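Local coordinates for protein Niban 2 (PDB 7CTP), which may suppress apoptosis, may promote melanoma cell invasion in vitro, and carries a PH domain, at residues 66-71 and 88-93; 95-100 and 184-189. All coordinates share one frame; numbering follows the deposited sequence.

Contact 1. Residues 66-71 and 88-93; sequences ERIVFS and FSLVPH
Glu66 lies over one face of the His93 imidazole. Its CB is 3.8 Å from His93 CG; Glu66 CG then sits 3.9 Å from the centroid of the His93 ring and 16° off the ring normal, a CH-pi contact. CD follows above the ring centre, with carboxylate and ring planes 10° apart, so the two flat groups are stacked. At the tip, OE1 is over the NE2 side and OE2 reaches His93 CE1 at 3.4 Å. The extended chain beyond CG (chi2 -179°) carries CD over the ring.

Past this stack begins the antiparallel pairing of strands 70-77 and 84-91, the first two of the PH-domain sheet. Val69 N, just before the first strand, donates to Val91 O (2.7 Å), and Val91 N to Phe70 O (2.8 Å). Val69 and Phe70 thus both face Val91, a classic beta bulge. Val69 CB packs on Val91 CG1, whereas the Phe70 ring leads away to meet Trp182 edge-to-face. On the face bearing Ser71 and Leu90, Leu90 CD2 meets Ile68 CG2 of the loop before the strand (3.8 Å), the two side chains crossing at about a right angle, and Ser71 CB approaches Phe88 CZ obliquely at 3.6 Å.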
ATOM      1  N   GLU A  66     -10.585   6.457 -19.730  1.00 37.86           N
ATOM      2  CA  GLU A  66      -9.131   6.491 -19.636  1.00 40.13           C
ATOM      3  C   GLU A  66      -8.605   7.759 -20.292  1.00 45.59           C
ATOM      4  O   GLU A  66      -8.913   8.034 -21.458  1.00 35.32           O
ATOM      5  CB  GLU A  66      -8.529   5.248 -20.288  1.00 43.04           C
ATOM      6  CG  GLU A  66      -8.967   3.951 -19.626  1.00 35.71           C
ATOM      7  CD  GLU A  66      -8.351   2.718 -20.259  1.00 42.23           C
ATOM      8  OE1 GLU A  66      -7.677   2.854 -21.301  1.00 46.71           O
ATOM      9  OE2 GLU A  66      -8.549   1.612 -19.709  1.00 47.16           O
ATOM     10  N   ARG A  67      -7.844   8.546 -19.530  1.00 35.05           N
ATOM     11  CA  ARG A  67      -7.183   9.744 -20.026  1.00 36.34           C
ATOM     12  C   ARG A  67      -5.747   9.750 -19.531  1.00 33.75           C
ATOM     13  O   ARG A  67      -5.435   9.173 -18.488  1.00 30.63           O
ATOM     14  CB  ARG A  67      -7.882  11.033 -19.571  1.00 39.09           C
ATOM     15  CG  ARG A  67      -9.348  11.134 -19.967  1.00 52.47           C
ATOM     16  CD  ARG A  67      -9.689  12.484 -20.602  1.00 58.69           C
ATOM     17  NE  ARG A  67      -9.844  13.547 -19.606  1.00 83.08           N
ATOM     18  CZ  ARG A  67     -10.803  14.471 -19.631  1.00 67.01           C
ATOM     19  NH1 ARG A  67     -11.710  14.460 -20.600  1.00 68.80           N
ATOM     20  NH2 ARG A  67     -10.864  15.399 -18.684  1.00 67.56           N
ATOM     21  N   ILE A  68      -4.873  10.391 -20.308  1.00 35.84           N
ATOM     22  CA  ILE A  68      -3.492  10.589 -19.882  1.00 31.07           C
ATOM     23  C   ILE A  68      -3.488  11.492 -18.661  1.00 36.01           C
ATOM     24  O   ILE A  68      -4.219  12.488 -18.609  1.00 34.10           O
ATOM     25  CB  ILE A  68      -2.665  11.177 -21.037  1.00 33.69           C
ATOM     26  CG1 ILE A  68      -2.532  10.146 -22.160  1.00 45.93           C
ATOM     27  CG2 ILE A  68      -1.296  11.628 -20.550  1.00 36.18           C
ATOM     28  CD1 ILE A  68      -2.010  10.704 -23.460  1.00 42.32           C
ATOM     29  N   VAL A  69      -2.689  11.132 -17.649  1.00 33.82           N
ATOM     30  CA  VAL A  69      -2.652  11.923 -16.421  1.00 31.39           C
ATOM     31  C   VAL A  69      -1.806  13.177 -16.609  1.00 31.68           C
ATOM     32  O   VAL A  69      -2.189  14.272 -16.174  1.00 32.53           O
ATOM     33  CB  VAL A  69      -2.139  11.067 -15.247  1.00 33.50           C
ATOM     34  CG1 VAL A  69      -1.995  11.924 -13.991  1.00 29.22           C
ATOM     35  CG2 VAL A  69      -3.079   9.911 -14.985  1.00 33.62           C
ATOM     36  N   PHE A  70      -0.652  13.042 -17.261  1.00 25.30           N
ATOM     37  CA  PHE A  70       0.253  14.167 -17.441  1.00 27.64           C
ATOM     38  C   PHE A  70       1.330  13.771 -18.441  1.00 34.99           C
ATOM     39  O   PHE A  70       1.623  12.586 -18.628  1.00 33.84           O
ATOM     40  CB  PHE A  70       0.862  14.598 -16.102  1.00 30.43           C
ATOM     41  CG  PHE A  70       1.678  15.855 -16.181  1.00 30.28           C
ATOM     42  CD1 PHE A  70       1.073  17.068 -16.461  1.00 38.12           C
ATOM     43  CD2 PHE A  70       3.039  15.830 -15.952  1.00 34.58           C
ATOM     44  CE1 PHE A  70       1.816  18.228 -16.534  1.00 46.95           C
ATOM     45  CE2 PHE A  70       3.788  16.990 -16.021  1.00 34.05           C
ATOM     46  CZ  PHE A  70       3.174  18.189 -16.312  1.00 47.86           C
ATOM     47  N   SER A  71       1.916  14.778 -19.089  1.00 28.79           N
ATOM     48  CA  SER A  71       3.014  14.531 -20.008  1.00 30.45           C
ATOM     49  C   SER A  71       3.851  15.796 -20.112  1.00 32.66           C
ATOM     50  O   SER A  71       3.382  16.895 -19.813  1.00 33.99           O
ATOM     51  CB  SER A  71       2.513  14.099 -21.393  1.00 36.81           C
ATOM     52  OG  SER A  71       1.798  15.150 -22.015  1.00 37.19           O
ATOM     53  N   PHE A  88      10.413  12.469 -23.965  1.00 35.76           N
ATOM     54  CA  PHE A  88       9.006  12.778 -23.764  1.00 35.12           C
ATOM     55  C   PHE A  88       8.455  11.777 -22.764  1.00 39.84           C
ATOM     56  O   PHE A  88       8.489  10.566 -23.010  1.00 38.11           O
ATOM     57  CB  PHE A  88       8.222  12.722 -25.070  1.00 36.79           C
ATOM     58  CG  PHE A  88       6.764  13.037 -24.906  1.00 31.97           C
ATOM     59  CD1 PHE A  88       6.354  14.290 -24.481  1.00 39.84           C
ATOM     60  CD2 PHE A  88       5.800  12.071 -25.155  1.00 40.50           C
ATOM     61  CE1 PHE A  88       5.000  14.577 -24.318  1.00 42.57           C
ATOM     62  CE2 PHE A  88       4.447  12.352 -24.994  1.00 37.06           C
ATOM     63  CZ  PHE A  88       4.049  13.600 -24.577  1.00 35.52           C
ATOM     64  N   SER A  89       7.982  12.278 -21.630  1.00 36.38           N
ATOM     65  CA  SER A  89       7.588  11.441 -20.508  1.00 35.97           C
ATOM     66  C   SER A  89       6.083  11.559 -20.319  1.00 28.08           C
ATOM     67  O   SER A  89       5.549  12.670 -20.256  1.00 34.49           O
ATOM     68  CB  SER A  89       8.337  11.856 -19.241  1.00 34.88           C
ATOM     69  OG  SER A  89       7.669  11.401 -18.082  1.00 41.97           O
ATOM     70  N   LEU A  90       5.403  10.418 -20.240  1.00 32.93           N
ATOM     71  CA  LEU A  90       3.949  10.375 -20.234  1.00 29.83           C
ATOM     72  C   LEU A  90       3.475   9.484 -19.099  1.00 32.49           C
ATOM     73  O   LEU A  90       4.030   8.402 -18.882  1.00 32.24           O
ATOM     74  CB  LEU A  90       3.415   9.854 -21.578  1.00 35.79           C
ATOM     75  CG  LEU A  90       1.923   9.949 -21.916  1.00 42.83           C
ATOM     76  CD1 LEU A  90       1.754   9.949 -23.417  1.00 41.18           C
ATOM     77  CD2 LEU A  90       1.123   8.807 -21.310  1.00 50.30           C
ATOM     78  N   VAL A  91       2.449   9.935 -18.388  1.00 27.78           N
ATOM     79  CA  VAL A  91       1.816   9.127 -17.349  1.00 32.87           C
ATOM     80  C   VAL A  91       0.427   8.715 -17.824  1.00 30.42           C
ATOM     81  O   VAL A  91      -0.494   9.542 -17.820  1.00 33.71           O
ATOM     82  CB  VAL A  91       1.728   9.881 -16.017  1.00 27.02           C
ATOM     83  CG1 VAL A  91       0.956   9.043 -15.000  1.00 30.24           C
ATOM     84  CG2 VAL A  91       3.128  10.197 -15.497  1.00 26.13           C
ATOM     85  N   PRO A  92       0.227   7.461 -18.224  1.00 33.35           N
ATOM     86  CA  PRO A  92      -1.102   7.030 -18.681  1.00 31.88           C
ATOM     87  C   PRO A  92      -2.120   6.918 -17.560  1.00 32.40           C
ATOM     88  O   PRO A  92      -1.814   7.146 -16.387  1.00 29.97           O
ATOM     89  CB  PRO A  92      -0.835   5.653 -19.306  1.00 30.45           C
ATOM     90  CG  PRO A  92       0.647   5.540 -19.449  1.00 36.57           C
ATOM     91  CD  PRO A  92       1.228   6.392 -18.365  1.00 29.87           C
ATOM     92  N   HIS A  93      -3.344   6.527 -17.931  1.00 30.61           N
ATOM     93  CA  HIS A  93      -4.443   6.382 -16.979  1.00 32.94           C
ATOM     94  C   HIS A  93      -4.089   5.484 -15.798  1.00 31.57           C
ATOM     95  O   HIS A  93      -4.672   5.624 -14.717  1.00 28.07           O
ATOM     96  CB  HIS A  93      -5.668   5.797 -17.690  1.00 32.90           C
ATOM     97  CG  HIS A  93      -5.443   4.403 -18.201  1.00 35.25           C
ATOM     98  ND1 HIS A  93      -5.881   3.277 -17.530  1.00 33.78           N
ATOM     99  CD2 HIS A  93      -4.788   3.954 -19.299  1.00 31.67           C
ATOM    100  CE1 HIS A  93      -5.520   2.197 -18.202  1.00 30.61           C
ATOM    101  NE2 HIS A  93      -4.858   2.580 -19.281  1.00 38.63           N
TER

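Contact 2. Residues 95-100 and 184-189; sequences YGLVLY and AVLQDC
A water molecule joins Tyr95 to Asp188: it accepts from Tyr95 OH at 2.7 Å and donates to Asp188 OD2, also at 2.7 Å. Its oxygen lies in the plane of the tyrosine ring, at the edge, whereas the carboxylate plane is turned 78° from that ring. The other carboxylate oxygen, OD1, forms a salt bridge with Arg191 and accepts a hydrogen bond from Gln402, so the two oxygens of Asp188 serve different partners.

The Tyr95 ring packs against the helix. Tyr95 CE1 meets Asp188 CB at 3.8 Å, and Tyr95 CD1 lies 3.9 Å from Cys189 SG. The sulfur is 5.2 Å from the ring centroid and 88° off the ring normal, which defines an in-plane, edge-on sulfur-aromatic contact. With SG anti to its own carbonyl carbon (chi1 -73°), Cys189 SG stands beside the ring and also 3.5 Å from Tyr95 O. The backbones come near each other here, the CA atoms of Tyr95 and Cys189 being 4.9 Å apart.

One turn earlier on the helix the contact becomes purely apolar. Leu186 CD2 reaches Leu97 CD2 at 3.8 Å, and the two side chains cross obliquely. The leucine pair sets helix 176-194, the C-terminal helix characteristic of PH domains, against strand 97-100, while Tyr95 brings the loop before that strand onto the same helix.

The sound polar link between the segments is the water bridge from Tyr95 of the loop; the other side-chain contacts are apolar or sulfur-aromatic. The charge of the buried Asp188 is probably balanced chiefly by Arg191, an arrangement that would favour its ionised form.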
ATOM      1  N   TYR A  95      -1.068   5.133 -14.342  1.00 29.42           N
ATOM      2  CA  TYR A  95       0.003   5.682 -13.503  1.00 26.24           C
ATOM      3  C   TYR A  95       1.341   4.977 -13.707  1.00 25.74           C
ATOM      4  O   TYR A  95       2.218   5.027 -12.836  1.00 26.06           O
ATOM      5  CB  TYR A  95      -0.389   5.667 -12.021  1.00 24.22           C
ATOM      6  CG  TYR A  95      -1.297   6.813 -11.646  1.00 28.79           C
ATOM      7  CD1 TYR A  95      -0.797   8.106 -11.517  1.00 26.47           C
ATOM      8  CD2 TYR A  95      -2.657   6.607 -11.428  1.00 25.71           C
ATOM      9  CE1 TYR A  95      -1.627   9.167 -11.170  1.00 26.16           C
ATOM     10  CE2 TYR A  95      -3.490   7.658 -11.083  1.00 24.88           C
ATOM     11  CZ  TYR A  95      -2.971   8.931 -10.957  1.00 27.35           C
ATOM     12  OH  TYR A  95      -3.804   9.978 -10.613  1.00 31.34           O
ATOM     13  N   GLY A  96       1.528   4.325 -14.850  1.00 23.99           N
ATOM     14  CA  GLY A  96       2.872   4.004 -15.276  1.00 26.95           C
ATOM     15  C   GLY A  96       3.619   5.261 -15.673  1.00 27.65           C
ATOM     16  O   GLY A  96       3.033   6.319 -15.896  1.00 29.84           O
ATOM     17  N   LEU A  97       4.941   5.169 -15.714  1.00 25.44           N
ATOM     18  CA  LEU A  97       5.766   6.264 -16.212  1.00 22.80           C
ATOM     19  C   LEU A  97       6.386   5.789 -17.519  1.00 28.24           C
ATOM     20  O   LEU A  97       7.196   4.857 -17.524  1.00 30.02           O
ATOM     21  CB  LEU A  97       6.824   6.668 -15.184  1.00 30.10           C
ATOM     22  CG  LEU A  97       7.837   7.719 -15.629  1.00 29.71           C
ATOM     23  CD1 LEU A  97       7.131   9.012 -16.043  1.00 28.91           C
ATOM     24  CD2 LEU A  97       8.846   7.977 -14.529  1.00 28.28           C
ATOM     25  N   VAL A  98       5.998   6.419 -18.629  1.00 29.80           N
ATOM     26  CA  VAL A  98       6.351   5.962 -19.970  1.00 31.30           C
ATOM     27  C   VAL A  98       7.247   7.001 -20.628  1.00 25.99           C
ATOM     28  O   VAL A  98       6.868   8.172 -20.743  1.00 34.68           O
ATOM     29  CB  VAL A  98       5.096   5.704 -20.814  1.00 31.54           C
ATOM     30  CG1 VAL A  98       5.479   5.073 -22.117  1.00 38.77           C
ATOM     31  CG2 VAL A  98       4.133   4.814 -20.051  1.00 30.69           C
ATOM     32  N   LEU A  99       8.425   6.570 -21.075  1.00 29.33           N
ATOM     33  CA  LEU A  99       9.430   7.460 -21.647  1.00 27.82           C
ATOM     34  C   LEU A  99       9.621   7.145 -23.130  1.00 40.49           C
ATOM     35  O   LEU A  99       9.938   6.004 -23.490  1.00 40.03           O
ATOM     36  CB  LEU A  99      10.753   7.323 -20.896  1.00 33.82           C
ATOM     37  CG  LEU A  99      10.677   7.427 -19.368  1.00 30.64           C
ATOM     38  CD1 LEU A  99      12.040   7.180 -18.734  1.00 35.70           C
ATOM     39  CD2 LEU A  99      10.143   8.784 -18.959  1.00 30.64           C
ATOM     40  N   TYR A 100       9.437   8.157 -23.979  1.00 40.92           N
ATOM     41  CA  TYR A 100       9.701   8.082 -25.411  1.00 46.85           C
ATOM     42  C   TYR A 100      10.917   8.932 -25.751  1.00 48.03           C
ATOM     43  O   TYR A 100      11.288   9.833 -24.999  1.00 35.11           O
ATOM     44  CB  TYR A 100       8.499   8.571 -26.224  1.00 43.31           C
ATOM     45  CG  TYR A 100       7.242   7.759 -26.037  1.00 47.61           C
ATOM     46  CD1 TYR A 100       6.377   8.016 -24.982  1.00 41.83           C
ATOM     47  CD2 TYR A 100       6.914   6.741 -26.924  1.00 45.57           C
ATOM     48  CE1 TYR A 100       5.220   7.279 -24.811  1.00 37.85           C
ATOM     49  CE2 TYR A 100       5.759   5.996 -26.762  1.00 44.55           C
ATOM     50  CZ  TYR A 100       4.917   6.273 -25.703  1.00 46.70           C
ATOM     51  OH  TYR A 100       3.765   5.540 -25.524  1.00 37.95           O
ATOM     52  N   ALA A 184       4.934  16.023  -7.763  1.00 26.50           N
ATOM     53  CA  ALA A 184       3.575  15.674  -7.351  1.00 22.12           C
ATOM     54  C   ALA A 184       3.033  14.514  -8.174  1.00 27.23           C
ATOM     55  O   ALA A 184       2.412  13.588  -7.632  1.00 26.43           O
ATOM     56  CB  ALA A 184       2.655  16.887  -7.474  1.00 26.39           C
ATOM     57  N   VAL A 185       3.242  14.562  -9.491  1.00 25.62           N
ATOM     58  CA  VAL A 185       2.737  13.517 -10.380  1.00 25.43           C
ATOM     59  C   VAL A 185       3.408  12.184 -10.071  1.00 25.54           C
ATOM     60  O   VAL A 185       2.752  11.137 -10.025  1.00 25.79           O
ATOM     61  CB  VAL A 185       2.954  13.918 -11.852  1.00 27.29           C
ATOM     62  CG1 VAL A 185       2.733  12.718 -12.785  1.00 28.13           C
ATOM     63  CG2 VAL A 185       2.036  15.084 -12.227  1.00 29.56           C
ATOM     64  N   LEU A 186       4.732  12.200  -9.878  1.00 25.26           N
ATOM     65  CA  LEU A 186       5.426  10.944  -9.596  1.00 23.86           C
ATOM     66  C   LEU A 186       5.080  10.421  -8.209  1.00 21.26           C
ATOM     67  O   LEU A 186       5.023   9.199  -8.009  1.00 21.86           O
ATOM     68  CB  LEU A 186       6.936  11.114  -9.761  1.00 25.73           C
ATOM     69  CG  LEU A 186       7.359  11.388 -11.212  1.00 26.57           C
ATOM     70  CD1 LEU A 186       8.852  11.666 -11.290  1.00 32.21           C
ATOM     71  CD2 LEU A 186       6.960  10.227 -12.109  1.00 30.35           C
ATOM     72  N   GLN A 187       4.845  11.320  -7.239  1.00 21.73           N
ATOM     73  CA  GLN A 187       4.325  10.886  -5.943  1.00 23.47           C
ATOM     74  C   GLN A 187       2.993  10.173  -6.107  1.00 24.01           C
ATOM     75  O   GLN A 187       2.739   9.161  -5.442  1.00 22.57           O
ATOM     76  CB  GLN A 187       4.144  12.071  -4.990  1.00 25.89           C
ATOM     77  CG  GLN A 187       5.387  12.557  -4.276  1.00 28.33           C
ATOM     78  CD  GLN A 187       5.132  13.826  -3.472  1.00 36.80           C
ATOM     79  OE1 GLN A 187       4.048  14.412  -3.526  1.00 34.33           O
ATOM     80  NE2 GLN A 187       6.137  14.255  -2.728  1.00 32.91           N
ATOM     81  N   ASP A 188       2.119  10.705  -6.971  1.00 26.88           N
ATOM     82  CA  ASP A 188       0.843  10.043  -7.260  1.00 24.30           C
ATOM     83  C   ASP A 188       1.058   8.678  -7.904  1.00 21.44           C
ATOM     84  O   ASP A 188       0.348   7.717  -7.585  1.00 22.11           O
ATOM     85  CB  ASP A 188      -0.025  10.901  -8.189  1.00 23.08           C
ATOM     86  CG  ASP A 188      -0.565  12.163  -7.528  1.00 34.19           C
ATOM     87  OD1 ASP A 188      -0.299  12.390  -6.324  1.00 29.58           O
ATOM     88  OD2 ASP A 188      -1.269  12.935  -8.236  1.00 28.10           O
ATOM     89  N   CYS A 189       2.013   8.588  -8.839  1.00 23.40           N
ATOM     90  CA  CYS A 189       2.352   7.313  -9.473  1.00 23.45           C
ATOM     91  C   CYS A 189       2.761   6.276  -8.435  1.00 23.88           C
ATOM     92  O   CYS A 189       2.298   5.128  -8.463  1.00 22.39           O
ATOM     93  CB  CYS A 189       3.493   7.505 -10.473  1.00 23.90           C
ATOM     94  SG  CYS A 189       3.040   8.361 -12.013  1.00 25.85           S
TER
HETATM   95  O   HOH W   1      -2.812  12.432 -10.390  1.00 26.58           O

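The centres of contacts 1 and 2 are about 8 Å apart, and all four segments fall within the PH domain. Along the chain they come in series, contact 1 closing before contact 2 opens. Strands 84-91 and 97-100 follow each other and are neighbours in the antiparallel sheet, where Leu90 N and Val98 O, 2.7 Å apart, are probably hydrogen-bonded. Contact 1 joins the first two strands edge to edge, and contact 2 sets the third against helix 176-194. Val91 connects both, since its side chain also touches Val185 and Cys189 of that helix. Together they tie one part of the sheet to the closing helix of the domain.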